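Local coordinates for protein STM4351 (Salmonella enterica, PDB 2Y7I) that binds arginine with high specificity as a periplasmic solute-binding protein, probably delivering it to an uptake system, at residues 33-36 with 37-41; 162-165 with 166-170. One frame throughout, in Å; residues are numbered along the deposited sequence.

Interaction 1 (33-36 with 37-41); sequences IDVA and NAVCK
Helix 31-42 packs on strands 7-12 and 46-51, and within it the turn from Ile-33 to Ala-36 hands on to Asn-37 to Cys-40 through four consecutive i to i+4 backbone bonds. Asn-37 N gives to Ile-33 O at 2.9 Å, Ala-38 N to Asp-34 O at 3.0 Å, Val-39 N to Val-35 O at 2.9 Å and Cys-40 N to Ala-36 O at 2.9 Å.

Side chains follow the same spacing. Ile-33 and Asn-37 lie side by side and point the same way. With Asn-37 CG folded beside its own backbone N (chi1 -84°), the amide is turned back to the preceding turn, ND2 resting 3.5 Å from Ile-33 CG2. On another face the two valines are neighbours, Val-35 CG1 lying 4.4 Å from Val-39 CG2. That valine pair is covered from outside: Val-39 meets Ala-209 and Leu-210 of helix 200-214, while Val-35 touches Ile-70 and Tyr-89. Ala-36 and Cys-40 face Phe-10 of strand 7-12, and Asp-34 OD2 accepts a hydrogen bond from Trp-226 NE1.

The backbone bonds satisfy four carbonyls among largely buried residues, so the apolar faces can pack on strand and helix neighbours while the Asn-37 amide sits on the exposed side.

Interaction 2 (162-165 with 166-170); sequences AAIG and KWLKN
Leu-168 keeps CG beside its own backbone N (chi1 -82°) and Ile-164 sends CG2 anti to its N, which brings the two branched side chains together one helical turn apart. Leu-168 CD1 lies 4.3 Å from Ile-164 CG2, and Leu-168 CG passes 3.4 Å from Ile-164 O. That carbonyl also accepts Leu-168 N at 2.9 Å. Trp-167 takes a different first torsion: CG stands anti to the backbone N (chi1 -178°), and the indole is carried away from residues 162-165. Its rings stack on Phe-146 of helix 142-150 and meet Tyr-174 edge-to-face.

The backbone of helix 161-168 starts regularly, with Lys-166 N bonded to Ala-162 O at 2.9 Å and Trp-167 N to Ala-163 O at 3.1 Å. Then it changes. Lys-169 N reaches Gly-165 O in a weak bond of 3.4 Å, bent to 135°, and has a shorter link to Lys-166 O at 3.2 Å. Asn-170 N likewise bonds Trp-167 O, which also accepts Asn-171 ND2.

Ile-164 and Leu-168 lie against strands 95-100 and 174-176, through Val-98 and Ile-176. The chemistry is therefore divided: aliphatic and aromatic groups fix the helix to the sheet and to helix 142-150, while the i to i+4 bonding weakens and i to i+3 bonding takes over, with Trp-167 O accepting both Asn-170 N and Asn-171 ND2.

How the interactions relate
Interactions 1 and 2 are single-helix contacts in the two lobes of a periplasmic binding protein, with their centres 24 Å apart and their nearest atoms about 12 Å apart. The bound arginine relates to both: the side chain of Ala-163 in interaction 2 is about 7 Å from it, and that of Ile-33 in interaction 1 about 9 Å. Ala-162, Ala-163 and Lys-166 touch Tyr-19, Tyr-16 and Ala-17, all from the chain segment following strand 7-12, consistent with lobes closed over the ligand. At the far end of interaction 1, the side chain of Cys-40 is about 10 Å from a bound zinc ion, and that of Lys-166 in interaction 2 about 13 Å from a bound zinc ion.

Interaction 1 (33-36 with 37-41)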
loop_
_atom_site.group_PDB
_atom_site.type_symbol
_atom_site.label_atom_id
_atom_site.label_comp_id
_atom_site.label_asym_id
_atom_site.label_seq_id
_atom_site.Cartn_x
_atom_site.Cartn_y
_atom_site.Cartn_z
ATOM N N ILE A 33 10.267 3.813 -10.261
ATOM C CA ILE A 33 10.514 2.815 -11.303
ATOM C C ILE A 33 9.970 1.455 -10.864
ATOM O O ILE A 33 9.369 0.737 -11.659
ATOM C CB ILE A 33 12.016 2.694 -11.667
ATOM C CG1 ILE A 33 12.643 4.075 -11.962
ATOM C CG2 ILE A 33 12.221 1.706 -12.830
ATOM C CD1 ILE A 33 11.876 4.959 -12.964
ATOM N N ASP A 34 10.187 1.108 -9.599
ATOM C CA ASP A 34 9.661 -0.149 -9.038
ATOM C C ASP A 34 8.141 -0.166 -9.043
ATOM O O ASP A 34 7.525 -1.176 -9.412
ATOM C CB ASP A 34 10.212 -0.401 -7.630
ATOM C CG ASP A 34 11.654 -0.884 -7.655
ATOM O OD1 ASP A 34 12.229 -0.978 -8.758
ATOM O OD2 ASP A 34 12.217 -1.163 -6.585
ATOM N N VAL A 35 7.547 0.956 -8.631
ATOM C CA VAL A 35 6.102 1.144 -8.697
ATOM C C VAL A 35 5.586 0.998 -10.139
ATOM O O VAL A 35 4.668 0.214 -10.386
ATOM C CB VAL A 35 5.649 2.500 -8.073
ATOM C CG1 VAL A 35 4.165 2.754 -8.334
ATOM C CG2 VAL A 35 5.904 2.518 -6.561
ATOM N N ALA A 36 6.171 1.742 -11.081
ATOM C CA ALA A 36 5.706 1.683 -12.479
ATOM C C ALA A 36 5.825 0.272 -13.080
ATOM O O ALA A 36 4.922 -0.192 -13.790
ATOM C CB ALA A 36 6.446 2.715 -13.339
ATOM N N ASN A 37 6.934 -0.406 -12.793
ATOM C CA ASN A 37 7.131 -1.778 -13.274
ATOM C C ASN A 37 6.071 -2.728 -12.713
ATOM O O ASN A 37 5.536 -3.566 -13.436
ATOM C CB ASN A 37 8.542 -2.285 -12.956
ATOM C CG ASN A 37 9.578 -1.846 -13.999
ATOM O OD1 ASN A 37 9.340 -1.930 -15.199
ATOM N ND2 ASN A 37 10.736 -1.403 -13.536
ATOM N N ALA A 38 5.758 -2.571 -11.427
ATOM C CA ALA A 38 4.744 -3.401 -10.778
ATOM C C ALA A 38 3.361 -3.149 -11.391
ATOM O O ALA A 38 2.600 -4.089 -11.639
ATOM C CB ALA A 38 4.734 -3.151 -9.254
ATOM N N VAL A 39 3.050 -1.878 -11.643
ATOM C CA VAL A 39 1.815 -1.496 -12.342
ATOM C C VAL A 39 1.748 -2.127 -13.745
ATOM O O VAL A 39 0.735 -2.744 -14.103
ATOM C CB VAL A 39 1.665 0.040 -12.411
ATOM C CG1 VAL A 39 0.513 0.464 -13.355
ATOM C CG2 VAL A 39 1.456 0.599 -11.011
ATOM N N CYS A 40 2.827 -1.992 -14.517
ATOM C CA CYS A 40 2.918 -2.638 -15.838
ATOM C C CYS A 40 2.728 -4.160 -15.795
ATOM O O CYS A 40 2.018 -4.727 -16.649
ATOM C CB CYS A 40 4.230 -2.276 -16.534
ATOM S SG CYS A 40 4.206 -0.575 -17.086
ATOM N N LYS A 41 3.342 -4.817 -14.809
ATOM C CA LYS A 41 3.170 -6.265 -14.656
ATOM C C LYS A 41 1.697 -6.635 -14.438
ATOM O O LYS A 41 1.191 -7.558 -15.074
ATOM C CB LYS A 41 4.061 -6.832 -13.545
ATOM C CG LYS A 41 4.049 -8.362 -13.493
ATOM C CD LYS A 41 5.145 -8.908 -12.594
ATOM C CE LYS A 41 5.206 -10.431 -12.693
ATOM N NZ LYS A 41 6.276 -11.010 -11.833
#

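Interaction 2 (162-165 with 166-170)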
loop_
_atom_site.group_PDB
_atom_site.type_symbol
_atom_site.label_atom_id
_atom_site.label_comp_id
_atom_site.label_asym_id
_atom_site.label_seq_id
_atom_site.Cartn_x
_atom_site.Cartn_y
_atom_site.Cartn_z
ATOM N N ALA A 162 13.046 13.323 1.346
ATOM C CA ALA A 162 13.662 12.054 0.949
ATOM C C ALA A 162 14.844 12.265 0.005
ATOM O O ALA A 162 15.897 11.626 0.154
ATOM C CB ALA A 162 12.610 11.104 0.306
ATOM N N ALA A 163 14.672 13.167 -0.956
ATOM C CA ALA A 163 15.700 13.431 -1.958
ATOM C C ALA A 163 16.904 14.120 -1.326
ATOM O O ALA A 163 18.047 13.720 -1.553
ATOM C CB ALA A 163 15.133 14.271 -3.091
ATOM N N ILE A 164 16.636 15.137 -0.514
ATOM C CA ILE A 164 17.697 15.877 0.186
ATOM C C ILE A 164 18.418 14.939 1.155
ATOM O O ILE A 164 19.663 14.896 1.204
ATOM C CB ILE A 164 17.115 17.110 0.936
ATOM C CG1 ILE A 164 16.465 18.150 -0.018
ATOM C CG2 ILE A 164 18.135 17.728 1.909
ATOM C CD1 ILE A 164 17.192 18.440 -1.292
ATOM N N GLY A 165 17.634 14.171 1.910
ATOM C CA GLY A 165 18.169 13.190 2.856
ATOM C C GLY A 165 19.111 12.222 2.177
ATOM O O GLY A 165 20.197 11.915 2.695
ATOM N N LYS A 166 18.708 11.743 1.000
ATOM C CA LYS A 166 19.543 10.819 0.235
ATOM C C LYS A 166 20.884 11.458 -0.156
ATOM O O LYS A 166 21.940 10.858 0.024
ATOM C CB LYS A 166 18.774 10.297 -0.988
ATOM C CG LYS A 166 19.586 9.457 -1.951
ATOM C CD LYS A 166 19.589 7.983 -1.553
ATOM C CE LYS A 166 19.736 7.092 -2.788
ATOM N NZ LYS A 166 21.156 7.028 -3.248
ATOM N N TRP A 167 20.832 12.682 -0.676
ATOM C CA TRP A 167 22.037 13.411 -1.081
ATOM C C TRP A 167 22.981 13.588 0.104
ATOM O O TRP A 167 24.209 13.487 -0.042
ATOM C CB TRP A 167 21.654 14.777 -1.678
ATOM C CG TRP A 167 22.842 15.582 -2.169
ATOM C CD1 TRP A 167 23.527 15.413 -3.345
ATOM C CD2 TRP A 167 23.491 16.656 -1.478
ATOM N NE1 TRP A 167 24.558 16.317 -3.428
ATOM C CE2 TRP A 167 24.552 17.102 -2.301
ATOM C CE3 TRP A 167 23.269 17.296 -0.245
ATOM C CZ2 TRP A 167 25.402 18.152 -1.929
ATOM C CZ3 TRP A 167 24.111 18.348 0.124
ATOM C CH2 TRP A 167 25.168 18.764 -0.720
ATOM N N LEU A 168 22.398 13.828 1.281
ATOM C CA LEU A 168 23.171 14.096 2.497
ATOM C C LEU A 168 24.042 12.938 2.936
ATOM O O LEU A 168 25.069 13.141 3.584
ATOM C CB LEU A 168 22.251 14.495 3.649
ATOM C CG LEU A 168 21.830 15.962 3.666
ATOM C CD1 LEU A 168 20.911 16.212 4.841
ATOM C CD2 LEU A 168 23.066 16.878 3.735
ATOM N N LYS A 169 23.631 11.725 2.586
ATOM C CA LYS A 169 24.405 10.531 2.913
ATOM C C LYS A 169 25.869 10.655 2.472
ATOM O O LYS A 169 26.766 10.145 3.149
ATOM C CB LYS A 169 23.732 9.269 2.353
ATOM C CG LYS A 169 22.513 8.819 3.175
ATOM C CD LYS A 169 21.708 7.711 2.500
ATOM C CE LYS A 169 20.853 6.973 3.531
ATOM N NZ LYS A 169 19.630 6.338 2.939
ATOM N N ASN A 170 26.108 11.364 1.367
ATOM C CA ASN A 170 27.477 11.542 0.851
ATOM C C ASN A 170 28.032 12.956 1.012
ATOM O O ASN A 170 29.059 13.299 0.416
ATOM C CB ASN A 170 27.556 11.113 -0.615
ATOM C CG ASN A 170 27.142 9.681 -0.814
ATOM O OD1 ASN A 170 26.065 9.408 -1.345
ATOM N ND2 ASN A 170 27.971 8.758 -0.368
#